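Side-chain contacts in copper induced nitroreductase D (PDB 2WQF), which is an FMN-containing nitroreductase, induced by copper and involved in defence against oxidative stress: residues L7-T12 with A140-G145; K109-Q114 with D120-W125; N136-L141 with L146-Q151. All blocks are in the same frame, centred on the assembly; numbering follows the deposited sequence. Where two conformers were deposited one is given.

Interaction 1: L7-T12 with A140-G145; sequences LENRRT and ALAELG. With FMN (flavin mononucleotide), chain B.
R10 meets A142 at the start of its side chain and reaches the flavin phosphate at the other end. Its CA sits 3.8 Å from A142 CB, and its own CB comes within 4.2 Å of the same methyl, so the A142 methyl packs against the start of the loop after helix 3-9. With CG anti to the backbone N (chi1 -179°), the chain leaves A142 behind. CD then packs against T139, and bends at chi2 and chi3 bring the guanidinium beside W138 in a cation-pi contact. At the tip two nitrogens grip two phosphate oxygens: NH1 donates almost straight to O2P of FMN (2.8 Å, 171°), and NH2 to O1P (2.8 Å). The phosphorus lies in the guanidinium plane, at its edge. In this FMN-binding nitroreductase fold, the loop after helix 3-9 thus binds the FMN phosphate. R11 NE reaches O3P at 2.8 Å, the T12 backbone N donates to that same oxygen, and T12 OG1 is hydrogen-bonded to O2P at 2.7 Å. So many donors, two of them arginines, probably stabilise the charge of the phosphate. Across the contact, helix 121-143 ends in a Schellman motif, with G145 N bonded to A142 O. In one of two deposited conformers ND2 of N9 lies 3.3 Å from A142 O, a doubtful approach. P38 of the second subunit packs on R10.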
loop_
_atom_site.group_PDB
_atom_site.type_symbol
_atom_site.label_atom_id
_atom_site.label_comp_id
_atom_site.label_asym_id
_atom_site.label_seq_id
_atom_site.Cartn_x
_atom_site.Cartn_y
_atom_site.Cartn_z
ATOM N N LEU A 7 -0.949 3.771 13.278
ATOM C CA LEU A 7 -0.300 2.680 12.557
ATOM C C LEU A 7 0.047 1.544 13.504
ATOM O O LEU A 7 -0.164 0.376 13.181
ATOM C CB LEU A 7 0.975 3.138 11.839
ATOM C CG LEU A 7 0.806 4.144 10.690
ATOM C CD1 LEU A 7 2.173 4.353 10.049
ATOM C CD2 LEU A 7 -0.210 3.702 9.660
ATOM N N GLU A 8 0.620 1.889 14.649
ATOM C CA GLU A 8 1.034 0.894 15.629
ATOM C C GLU A 8 -0.165 0.107 16.160
ATOM O O GLU A 8 -0.040 -1.081 16.461
ATOM C CB GLU A 8 1.824 1.569 16.759
ATOM C CG GLU A 8 2.502 0.581 17.692
ATOM C CD GLU A 8 3.473 1.249 18.632
ATOM O OE1 GLU A 8 3.571 2.500 18.606
ATOM O OE2 GLU A 8 4.135 0.515 19.400
ATOM N N ASN A 9 -1.324 0.753 16.239
ATOM C CA ASN A 9 -2.514 0.130 16.803
ATOM C C ASN A 9 -3.193 -0.884 15.867
ATOM O O ASN A 9 -3.939 -1.751 16.322
ATOM C CB ASN A 9 -3.510 1.215 17.219
ATOM C CG ASN A 9 -4.705 0.659 17.959
ATOM O OD1 ASN A 9 -4.561 0.003 18.998
ATOM N ND2 ASN A 9 -5.893 0.906 17.424
ATOM N N ARG A 10 -2.930 -0.771 14.571
ATOM C CA ARG A 10 -3.436 -1.718 13.582
ATOM C C ARG A 10 -2.636 -3.010 13.707
ATOM O O ARG A 10 -1.402 -2.995 13.611
ATOM C CB ARG A 10 -3.303 -1.188 12.158
ATOM C CG ARG A 10 -3.836 -2.151 11.097
ATOM C CD ARG A 10 -3.002 -2.205 9.856
ATOM N NE ARG A 10 -1.631 -2.489 10.208
ATOM C CZ ARG A 10 -1.142 -3.687 10.541
ATOM N NH1 ARG A 10 -1.877 -4.789 10.437
ATOM N NH2 ARG A 10 0.122 -3.780 10.925
ATOM N N ARG A 11 -3.338 -4.112 13.958
ATOM C CA ARG A 11 -2.735 -5.430 14.057
ATOM C C ARG A 11 -3.629 -6.483 13.414
ATOM O O ARG A 11 -4.829 -6.278 13.211
ATOM C CB ARG A 11 -2.485 -5.818 15.510
ATOM C CG ARG A 11 -1.490 -4.919 16.246
ATOM C CD ARG A 11 -0.075 -5.005 15.698
ATOM N NE ARG A 11 0.426 -6.378 15.696
ATOM C CZ ARG A 11 0.869 -7.015 16.772
ATOM N NH1 ARG A 11 0.960 -6.390 17.943
ATOM N NH2 ARG A 11 1.273 -8.255 16.659
ATOM N N THR A 12 -3.022 -7.623 13.112
ATOM C CA THR A 12 -3.755 -8.813 12.707
ATOM C C THR A 12 -4.457 -9.411 13.926
ATOM O O THR A 12 -3.827 -9.805 14.914
ATOM C CB THR A 12 -2.815 -9.838 12.059
ATOM O OG1 THR A 12 -2.390 -9.351 10.785
ATOM C CG2 THR A 12 -3.502 -11.178 11.869
ATOM N N ALA A 140 -7.995 2.226 9.584
ATOM C CA ALA A 140 -9.177 3.008 9.936
ATOM C C ALA A 140 -10.130 2.193 10.847
ATOM O O ALA A 140 -10.708 2.709 11.812
ATOM C CB ALA A 140 -9.893 3.511 8.677
ATOM N N LEU A 141 -10.290 0.916 10.523
ATOM C CA LEU A 141 -11.113 0.015 11.334
ATOM C C LEU A 141 -10.509 -0.133 12.739
ATOM O O LEU A 141 -11.238 -0.121 13.742
ATOM C CB LEU A 141 -11.234 -1.338 10.652
ATOM C CG LEU A 141 -12.079 -1.399 9.381
ATOM C CD1 LEU A 141 -11.946 -2.768 8.725
ATOM C CD2 LEU A 141 -13.518 -1.088 9.663
ATOM N N ALA A 142 -9.188 -0.248 12.829
ATOM C CA ALA A 142 -8.540 -0.374 14.127
ATOM C C ALA A 142 -8.809 0.867 14.969
ATOM O O ALA A 142 -8.960 0.781 16.185
ATOM C CB ALA A 142 -7.040 -0.628 13.972
ATOM N N GLU A 143 -8.875 2.037 14.326
ATOM C CA GLU A 143 -9.153 3.262 15.063
ATOM C C GLU A 143 -10.578 3.282 15.635
ATOM O O GLU A 143 -10.830 3.938 16.649
ATOM C CB GLU A 143 -8.872 4.497 14.202
ATOM C CG GLU A 143 -7.380 4.717 13.980
ATOM C CD GLU A 143 -6.651 5.198 15.235
ATOM O OE1 GLU A 143 -6.698 6.426 15.542
ATOM O OE2 GLU A 143 -6.039 4.337 15.914
ATOM N N LEU A 144 -11.502 2.562 14.999
ATOM C CA LEU A 144 -12.852 2.394 15.552
ATOM C C LEU A 144 -12.899 1.348 16.667
ATOM O O LEU A 144 -13.952 1.122 17.264
ATOM C CB LEU A 144 -13.836 1.982 14.450
ATOM C CG LEU A 144 -14.046 2.969 13.313
ATOM C CD1 LEU A 144 -14.994 2.358 12.314
ATOM C CD2 LEU A 144 -14.570 4.256 13.865
ATOM N N GLY A 145 -11.772 0.696 16.940
ATOM C CA GLY A 145 -11.694 -0.350 17.952
ATOM C C GLY A 145 -12.016 -1.747 17.443
ATOM O O GLY A 145 -12.148 -2.690 18.228
HETATM N N1 FMN B . -2.259 -12.772 7.038
HETATM C C2 FMN B . -3.075 -13.985 6.890
HETATM O O2 FMN B . -3.525 -14.535 7.869
HETATM N N3 FMN B . -3.253 -14.532 5.577
HETATM C C4 FMN B . -2.724 -13.949 4.441
HETATM O O4 FMN B . -2.992 -14.403 3.363
HETATM C C4A FMN B . -1.890 -12.752 4.592
HETATM N N5 FMN B . -1.316 -12.159 3.599
HETATM C C5A FMN B . -0.818 -10.758 3.788
HETATM C C6 FMN B . -0.500 -9.941 2.572
HETATM C C7 FMN B . -0.120 -8.673 2.667
HETATM C C7M FMN B . 0.220 -7.908 1.406
HETATM C C8 FMN B . -0.038 -8.043 4.041
HETATM C C8M FMN B . 0.324 -6.574 4.169
HETATM C C9 FMN B . -0.290 -8.762 5.140
HETATM C C9A FMN B . -0.716 -10.203 5.024
HETATM N N10 FMN B . -0.983 -11.025 6.162
HETATM C C10 FMN B . -1.709 -12.202 5.972
HETATM C "C1'" FMN B . -0.821 -10.517 7.517
HETATM C "C2'" FMN B . 0.657 -10.385 7.873
HETATM O "O2'" FMN B . 1.188 -11.663 8.112
HETATM C "C3'" FMN B . 0.761 -9.464 9.091
HETATM O "O3'" FMN B . 0.351 -8.191 8.630
HETATM C "C4'" FMN B . 2.213 -9.379 9.594
HETATM O "O4'" FMN B . 2.604 -10.618 10.167
HETATM C "C5'" FMN B . 2.405 -8.263 10.618
HETATM O "O5'" FMN B . 1.518 -8.485 11.706
HETATM P P FMN B . 0.404 -7.356 12.089
HETATM O O1P FMN B . 1.071 -6.053 12.274
HETATM O O2P FMN B . -0.646 -7.297 10.915
HETATM O O3P FMN B . -0.272 -7.887 13.426
#

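Interaction 2: K109-Q114 with D120-W125; sequences KNLQEQ and DNFPVW
F122 presents one ring face to L111, whose CB stands 3.6 Å from the ring centroid and only 4° off the normal, a CH-pi contact of nearly ideal alignment. The two side chains cross at about a right angle, and L111 CD1 extends the cover to F122 CD1 at 4.0 Å. Backbone joins in: L111 O lies 3.4 Å from F122 CE2. Q112 slides past the ring in the opposite direction, its CG 4.0 Å from F122 CD2, and its extended chain carries the amide on to P123, where Q112 NE2 is 3.6 Å from P123 CG. That same nitrogen, touching the proline ring, is hydrogen-bonded to A119 O in the link between the helices, which fixes the amide. Helices 105-114 and 121-143 form an antiparallel alpha-alpha hairpin here; the axes of segments 109-114 and 121-125 approach to 9.5 Å, at 147°. F115 in the connection also packs on F122, while W125, a turn further on, touches a bound FMN and meets H152 of the second subunit. No hydrogen bond joins the two segments, which implies that the hairpin is held here by dispersion and ring-face contact, with Q112 spending its polar end on the turn.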
loop_
_atom_site.group_PDB
_atom_site.type_symbol
_atom_site.label_atom_id
_atom_site.label_comp_id
_atom_site.label_asym_id
_atom_site.label_seq_id
_atom_site.Cartn_x
_atom_site.Cartn_y
_atom_site.Cartn_z
ATOM N N LYS A 109 -6.292 -1.382 -18.221
ATOM C CA LYS A 109 -6.112 -1.580 -19.660
ATOM C C LYS A 109 -6.280 -0.255 -20.415
ATOM O O LYS A 109 -5.550 0.035 -21.371
ATOM C CB LYS A 109 -7.108 -2.633 -20.174
ATOM C CG LYS A 109 -6.995 -2.976 -21.656
ATOM C CD LYS A 109 -7.927 -4.145 -22.029
ATOM C CE LYS A 109 -7.875 -4.507 -23.523
ATOM N NZ LYS A 109 -8.708 -3.592 -24.363
ATOM N N ASN A 110 -7.262 0.539 -20.014
ATOM C CA ASN A 110 -7.485 1.837 -20.652
ATOM C C ASN A 110 -6.286 2.765 -20.496
ATOM O O ASN A 110 -5.912 3.477 -21.435
ATOM C CB ASN A 110 -8.721 2.502 -20.059
ATOM C CG ASN A 110 -10.003 1.914 -20.591
ATOM O OD1 ASN A 110 -10.000 1.224 -21.612
ATOM N ND2 ASN A 110 -11.113 2.198 -19.923
ATOM N N LEU A 111 -5.680 2.752 -19.313
ATOM C CA LEU A 111 -4.521 3.575 -19.026
ATOM C C LEU A 111 -3.339 3.105 -19.873
ATOM O O LEU A 111 -2.590 3.908 -20.423
ATOM C CB LEU A 111 -4.170 3.495 -17.541
ATOM C CG LEU A 111 -5.123 4.240 -16.612
ATOM C CD1 LEU A 111 -4.940 3.810 -15.187
ATOM C CD2 LEU A 111 -4.886 5.725 -16.754
ATOM N N GLN A 112 -3.187 1.791 -19.985
ATOM C CA GLN A 112 -2.127 1.217 -20.802
ATOM C C GLN A 112 -2.237 1.666 -22.268
ATOM O O GLN A 112 -1.218 1.875 -22.942
ATOM C CB GLN A 112 -2.190 -0.307 -20.731
ATOM C CG GLN A 112 -1.780 -0.908 -19.385
ATOM C CD GLN A 112 -1.886 -2.420 -19.397
ATOM O OE1 GLN A 112 -2.960 -2.978 -19.644
ATOM N NE2 GLN A 112 -0.769 -3.097 -19.157
ATOM N N GLU A 113 -3.474 1.797 -22.750
ATOM C CA GLU A 113 -3.750 2.203 -24.125
ATOM C C GLU A 113 -3.540 3.694 -24.337
ATOM O O GLU A 113 -3.066 4.107 -25.397
ATOM C CB GLU A 113 -5.192 1.853 -24.504
ATOM C CG GLU A 113 -5.497 0.357 -24.513
ATOM C CD GLU A 113 -6.984 0.059 -24.655
ATOM O OE1 GLU A 113 -7.790 1.013 -24.771
ATOM O OE2 GLU A 113 -7.342 -1.137 -24.647
ATOM N N GLN A 114 -3.908 4.497 -23.335
ATOM C CA GLN A 114 -3.844 5.960 -23.440
ATOM C C GLN A 114 -2.409 6.442 -23.305
ATOM O O GLN A 114 -2.007 7.398 -23.970
ATOM C CB GLN A 114 -4.720 6.636 -22.372
ATOM N N ASP A 120 3.571 -0.859 -18.946
ATOM C CA ASP A 120 4.107 -1.862 -18.022
ATOM C C ASP A 120 3.949 -1.443 -16.553
ATOM O O ASP A 120 3.886 -2.280 -15.647
ATOM C CB ASP A 120 5.577 -2.134 -18.342
ATOM C CG ASP A 120 5.761 -2.945 -19.608
ATOM O OD1 ASP A 120 4.745 -3.258 -20.267
ATOM O OD2 ASP A 120 6.921 -3.272 -19.946
ATOM N N ASN A 121 3.878 -0.138 -16.331
ATOM C CA ASN A 121 3.782 0.413 -14.997
ATOM C C ASN A 121 2.401 0.291 -14.362
ATOM O O ASN A 121 2.286 0.095 -13.161
ATOM C CB ASN A 121 4.197 1.894 -15.024
ATOM C CG ASN A 121 5.630 2.094 -15.474
ATOM O OD1 ASN A 121 6.566 1.953 -14.688
ATOM N ND2 ASN A 121 5.807 2.435 -16.737
ATOM N N PHE A 122 1.347 0.419 -15.156
ATOM C CA PHE A 122 0.011 0.482 -14.588
ATOM C C PHE A 122 -0.382 -0.763 -13.784
ATOM O O PHE A 122 -0.945 -0.605 -12.709
ATOM C CB PHE A 122 -1.033 0.826 -15.643
ATOM C CG PHE A 122 -0.853 2.201 -16.202
ATOM C CD1 PHE A 122 -1.025 3.306 -15.389
ATOM C CD2 PHE A 122 -0.462 2.392 -17.525
ATOM C CE1 PHE A 122 -0.821 4.583 -15.868
ATOM C CE2 PHE A 122 -0.259 3.674 -18.023
ATOM C CZ PHE A 122 -0.440 4.770 -17.187
ATOM N N PRO A 123 -0.083 -1.983 -14.289
ATOM C CA PRO A 123 -0.391 -3.172 -13.470
ATOM C C PRO A 123 0.349 -3.143 -12.119
ATOM O O PRO A 123 -0.216 -3.489 -11.075
ATOM C CB PRO A 123 0.088 -4.343 -14.342
ATOM C CG PRO A 123 -0.048 -3.834 -15.741
ATOM C CD PRO A 123 0.329 -2.354 -15.653
ATOM N N VAL A 124 1.599 -2.696 -12.134
ATOM C CA VAL A 124 2.400 -2.578 -10.915
ATOM C C VAL A 124 1.782 -1.568 -9.952
ATOM O O VAL A 124 1.596 -1.843 -8.766
ATOM C CB VAL A 124 3.855 -2.159 -11.262
ATOM C CG1 VAL A 124 4.640 -1.735 -10.012
ATOM C CG2 VAL A 124 4.587 -3.326 -11.957
ATOM N N TRP A 125 1.452 -0.398 -10.464
ATOM C CA TRP A 125 0.900 0.657 -9.628
ATOM C C TRP A 125 -0.475 0.265 -9.115
ATOM O O TRP A 125 -0.864 0.674 -8.030
ATOM C CB TRP A 125 0.837 1.978 -10.405
ATOM C CG TRP A 125 2.191 2.543 -10.726
ATOM C CD1 TRP A 125 3.353 2.339 -10.032
ATOM C CD2 TRP A 125 2.523 3.406 -11.816
ATOM N NE1 TRP A 125 4.388 3.033 -10.625
ATOM C CE2 TRP A 125 3.903 3.688 -11.723
ATOM C CE3 TRP A 125 1.791 3.955 -12.874
ATOM C CZ2 TRP A 125 4.555 4.521 -12.618
ATOM C CZ3 TRP A 125 2.445 4.770 -13.765
ATOM C CH2 TRP A 125 3.814 5.037 -13.643
#

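Interaction 3: N136-L141 with L146-Q151; sequences NVWTAL and LGANLQ. With FMN (flavin mononucleotide), chain B.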
loop_
_atom_site.group_PDB
_atom_site.type_symbol
_atom_site.label_atom_id
_atom_site.label_comp_id
_atom_site.label_asym_id
_atom_site.label_seq_id
_atom_site.Cartn_x
_atom_site.Cartn_y
_atom_site.Cartn_z
ATOM N N ASN A 136 -5.028 1.072 4.547
ATOM C CA ASN A 136 -5.683 2.266 5.033
ATOM C C ASN A 136 -7.041 1.911 5.665
ATOM O O ASN A 136 -7.414 2.465 6.699
ATOM C CB ASN A 136 -5.807 3.373 3.948
ATOM C CG ASN A 136 -4.535 4.179 3.799
ATOM O OD1 ASN A 136 -3.672 4.150 4.683
ATOM N ND2 ASN A 136 -4.400 4.883 2.680
ATOM N N VAL A 137 -7.784 1.017 5.024
ATOM C CA VAL A 137 -9.047 0.550 5.567
ATOM C C VAL A 137 -8.822 -0.194 6.890
ATOM O O VAL A 137 -9.492 0.042 7.889
ATOM C CB VAL A 137 -9.807 -0.337 4.563
ATOM C CG1 VAL A 137 -10.970 -1.053 5.232
ATOM C CG2 VAL A 137 -10.313 0.502 3.388
ATOM N N TRP A 138 -7.832 -1.061 6.884
ATOM C CA TRP A 138 -7.492 -1.880 8.047
ATOM C C TRP A 138 -7.190 -0.980 9.250
ATOM O O TRP A 138 -7.672 -1.213 10.362
ATOM C CB TRP A 138 -6.274 -2.733 7.668
ATOM C CG TRP A 138 -5.921 -3.901 8.533
ATOM C CD1 TRP A 138 -6.380 -4.195 9.780
ATOM C CD2 TRP A 138 -4.967 -4.917 8.199
ATOM N NE1 TRP A 138 -5.793 -5.380 10.230
ATOM C CE2 TRP A 138 -4.928 -5.825 9.268
ATOM C CE3 TRP A 138 -4.172 -5.164 7.073
ATOM C CZ2 TRP A 138 -4.093 -6.945 9.253
ATOM C CZ3 TRP A 138 -3.345 -6.269 7.066
ATOM C CH2 TRP A 138 -3.324 -7.150 8.149
ATOM N N THR A 139 -6.363 0.029 9.025
ATOM C CA THR A 139 -5.983 0.935 10.078
ATOM C C THR A 139 -7.161 1.795 10.529
ATOM O O THR A 139 -7.335 2.050 11.727
ATOM C CB THR A 139 -4.790 1.837 9.642
ATOM O OG1 THR A 139 -3.709 1.005 9.210
ATOM C CG2 THR A 139 -4.344 2.705 10.791
ATOM N N ALA A 140 -7.995 2.226 9.584
ATOM C CA ALA A 140 -9.177 3.008 9.936
ATOM C C ALA A 140 -10.130 2.193 10.847
ATOM O O ALA A 140 -10.708 2.709 11.812
ATOM C CB ALA A 140 -9.893 3.511 8.677
ATOM N N LEU A 141 -10.290 0.916 10.523
ATOM C CA LEU A 141 -11.113 0.015 11.334
ATOM C C LEU A 141 -10.509 -0.133 12.739
ATOM O O LEU A 141 -11.238 -0.121 13.742
ATOM C CB LEU A 141 -11.234 -1.338 10.652
ATOM C CG LEU A 141 -12.079 -1.399 9.381
ATOM C CD1 LEU A 141 -11.946 -2.768 8.725
ATOM C CD2 LEU A 141 -13.518 -1.088 9.663
ATOM N N LEU A 146 -12.128 -1.872 16.120
ATOM C CA LEU A 146 -12.394 -3.146 15.455
ATOM C C LEU A 146 -11.109 -3.788 14.990
ATOM O O LEU A 146 -10.175 -3.110 14.606
ATOM C CB LEU A 146 -13.327 -2.945 14.271
ATOM C CG LEU A 146 -14.713 -2.401 14.618
ATOM C CD1 LEU A 146 -15.611 -2.273 13.393
ATOM C CD2 LEU A 146 -15.375 -3.250 15.691
ATOM N N GLY A 147 -11.056 -5.102 15.026
ATOM C CA GLY A 147 -9.898 -5.817 14.524
ATOM C C GLY A 147 -10.164 -6.361 13.142
ATOM O O GLY A 147 -11.301 -6.394 12.661
ATOM N N ALA A 148 -9.106 -6.795 12.491
ATOM C CA ALA A 148 -9.226 -7.379 11.162
ATOM C C ALA A 148 -8.025 -8.244 10.859
ATOM O O ALA A 148 -6.970 -8.125 11.500
ATOM C CB ALA A 148 -9.368 -6.276 10.073
ATOM N N ASN A 149 -8.180 -9.102 9.848
ATOM C CA ASN A 149 -7.074 -9.886 9.294
ATOM C C ASN A 149 -7.273 -9.992 7.784
ATOM O O ASN A 149 -8.391 -9.884 7.287
ATOM C CB ASN A 149 -6.940 -11.242 10.010
ATOM C CG ASN A 149 -8.147 -12.139 9.801
ATOM O OD1 ASN A 149 -8.303 -12.739 8.762
ATOM N ND2 ASN A 149 -9.003 -12.210 10.782
ATOM N N LEU A 150 -6.173 -10.125 7.065
ATOM C CA LEU A 150 -6.175 -10.085 5.622
ATOM C C LEU A 150 -5.875 -11.467 5.031
ATOM O O LEU A 150 -4.810 -12.028 5.254
ATOM C CB LEU A 150 -5.128 -9.067 5.126
ATOM C CG LEU A 150 -5.072 -8.853 3.612
ATOM C CD1 LEU A 150 -6.346 -8.234 3.104
ATOM C CD2 LEU A 150 -3.862 -8.002 3.252
ATOM N N GLN A 151 -6.840 -11.990 4.278
ATOM C CA GLN A 151 -6.765 -13.298 3.675
ATOM C C GLN A 151 -6.684 -13.221 2.164
ATOM O O GLN A 151 -7.011 -12.194 1.543
ATOM C CB GLN A 151 -7.965 -14.153 4.081
ATOM C CG GLN A 151 -8.111 -14.379 5.569
ATOM C CD GLN A 151 -6.818 -14.856 6.195
ATOM O OE1 GLN A 151 -6.152 -15.731 5.657
ATOM N NE2 GLN A 151 -6.442 -14.258 7.314
HETATM N N1 FMN B . -2.259 -12.772 7.038
HETATM C C2 FMN B . -3.075 -13.985 6.890
HETATM O O2 FMN B . -3.525 -14.535 7.869
HETATM N N3 FMN B . -3.253 -14.532 5.577
HETATM C C4 FMN B . -2.724 -13.949 4.441
HETATM O O4 FMN B . -2.992 -14.403 3.363
HETATM C C4A FMN B . -1.890 -12.752 4.592
HETATM N N5 FMN B . -1.316 -12.159 3.599
HETATM C C5A FMN B . -0.818 -10.758 3.788
HETATM C C6 FMN B . -0.500 -9.941 2.572
HETATM C C7 FMN B . -0.120 -8.673 2.667
HETATM C C7M FMN B . 0.220 -7.908 1.406
HETATM C C8 FMN B . -0.038 -8.043 4.041
HETATM C C8M FMN B . 0.324 -6.574 4.169
HETATM C C9 FMN B . -0.290 -8.762 5.140
HETATM C C9A FMN B . -0.716 -10.203 5.024
HETATM N N10 FMN B . -0.983 -11.025 6.162
HETATM C C10 FMN B . -1.709 -12.202 5.972
HETATM C "C1'" FMN B . -0.821 -10.517 7.517
HETATM C "C2'" FMN B . 0.657 -10.385 7.873
HETATM O "O2'" FMN B . 1.188 -11.663 8.112
HETATM C "C3'" FMN B . 0.761 -9.464 9.091
HETATM O "O3'" FMN B . 0.351 -8.191 8.630
HETATM C "C4'" FMN B . 2.213 -9.379 9.594
HETATM O "O4'" FMN B . 2.604 -10.618 10.167
HETATM C "C5'" FMN B . 2.405 -8.263 10.618
HETATM O "O5'" FMN B . 1.518 -8.485 11.706
HETATM P P FMN B . 0.404 -7.356 12.089
HETATM O O1P FMN B . 1.071 -6.053 12.274
HETATM O O2P FMN B . -0.646 -7.297 10.915
HETATM O O3P FMN B . -0.272 -7.887 13.426
HETATM O O HOH W 1 -8.391 -3.366 12.237
#
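W138 and L150 cross at about a right angle, the indole reaching from its helix over the strand until CZ3 lies 3.8 Å from L150 CB. Having CG anti to the backbone N (chi1 -165°) carries the ring obliquely over the strand, from A148 to L150. The pyrrole part lies against A148, CD1 resting 3.7 Å from the methyl CB. Beside it NE1 gives a weak, bent bond to A148 O (3.2 Å, 128°) and probably also bonds to R11 O, so the buried N-H appears to be shared. Helix 121-143 here turns back into strand 146-151, which pairs antiparallel with 171-182 in the central sheet; the axes of segments 136-141 and 146-151 make 152°. Where the chain reverses, L146 N donates to L141 O at 3.1 Å, and a water in the plane of the indole, at its edge, donates to both W138 O and L146 O. Replacing W138 by an alanine would probably open a gap beside A148 and L150 and deprive the R10 guanidinium of its cation-pi partner next to the FMN phosphate. Beyond L150, whose CD2 is 3.8 Å from C7 of FMN, Q151 reads the pyrimidine edge of the flavin: NE2 donates to O2 at 3.0 Å, and OE1 weakly accepts from N3. N149 OD1, near the plane of that amide, takes a second bond from Q151 NE2 (2.8 Å).

In the fold
From the N terminus, helix 3-9 and the phosphate-binding loop meet a distant partner: interaction 1 closes a loop of 127 residues by meeting the end of helix 121-143. Within that loop lies interaction 2, a short closure of five residues that folds helix 105-114 back on the start of the same long helix, its centre 32 Å from that of interaction 1. Interaction 3 follows in series after interaction 2, closes a loop of four residues and overlaps interaction 1 at A140 and L141, turning the helix end into strand 146-151 and so into the sheet. Helix 121-143 is common to all three, while interactions 1 and 3 touch each other and both contact one FMN.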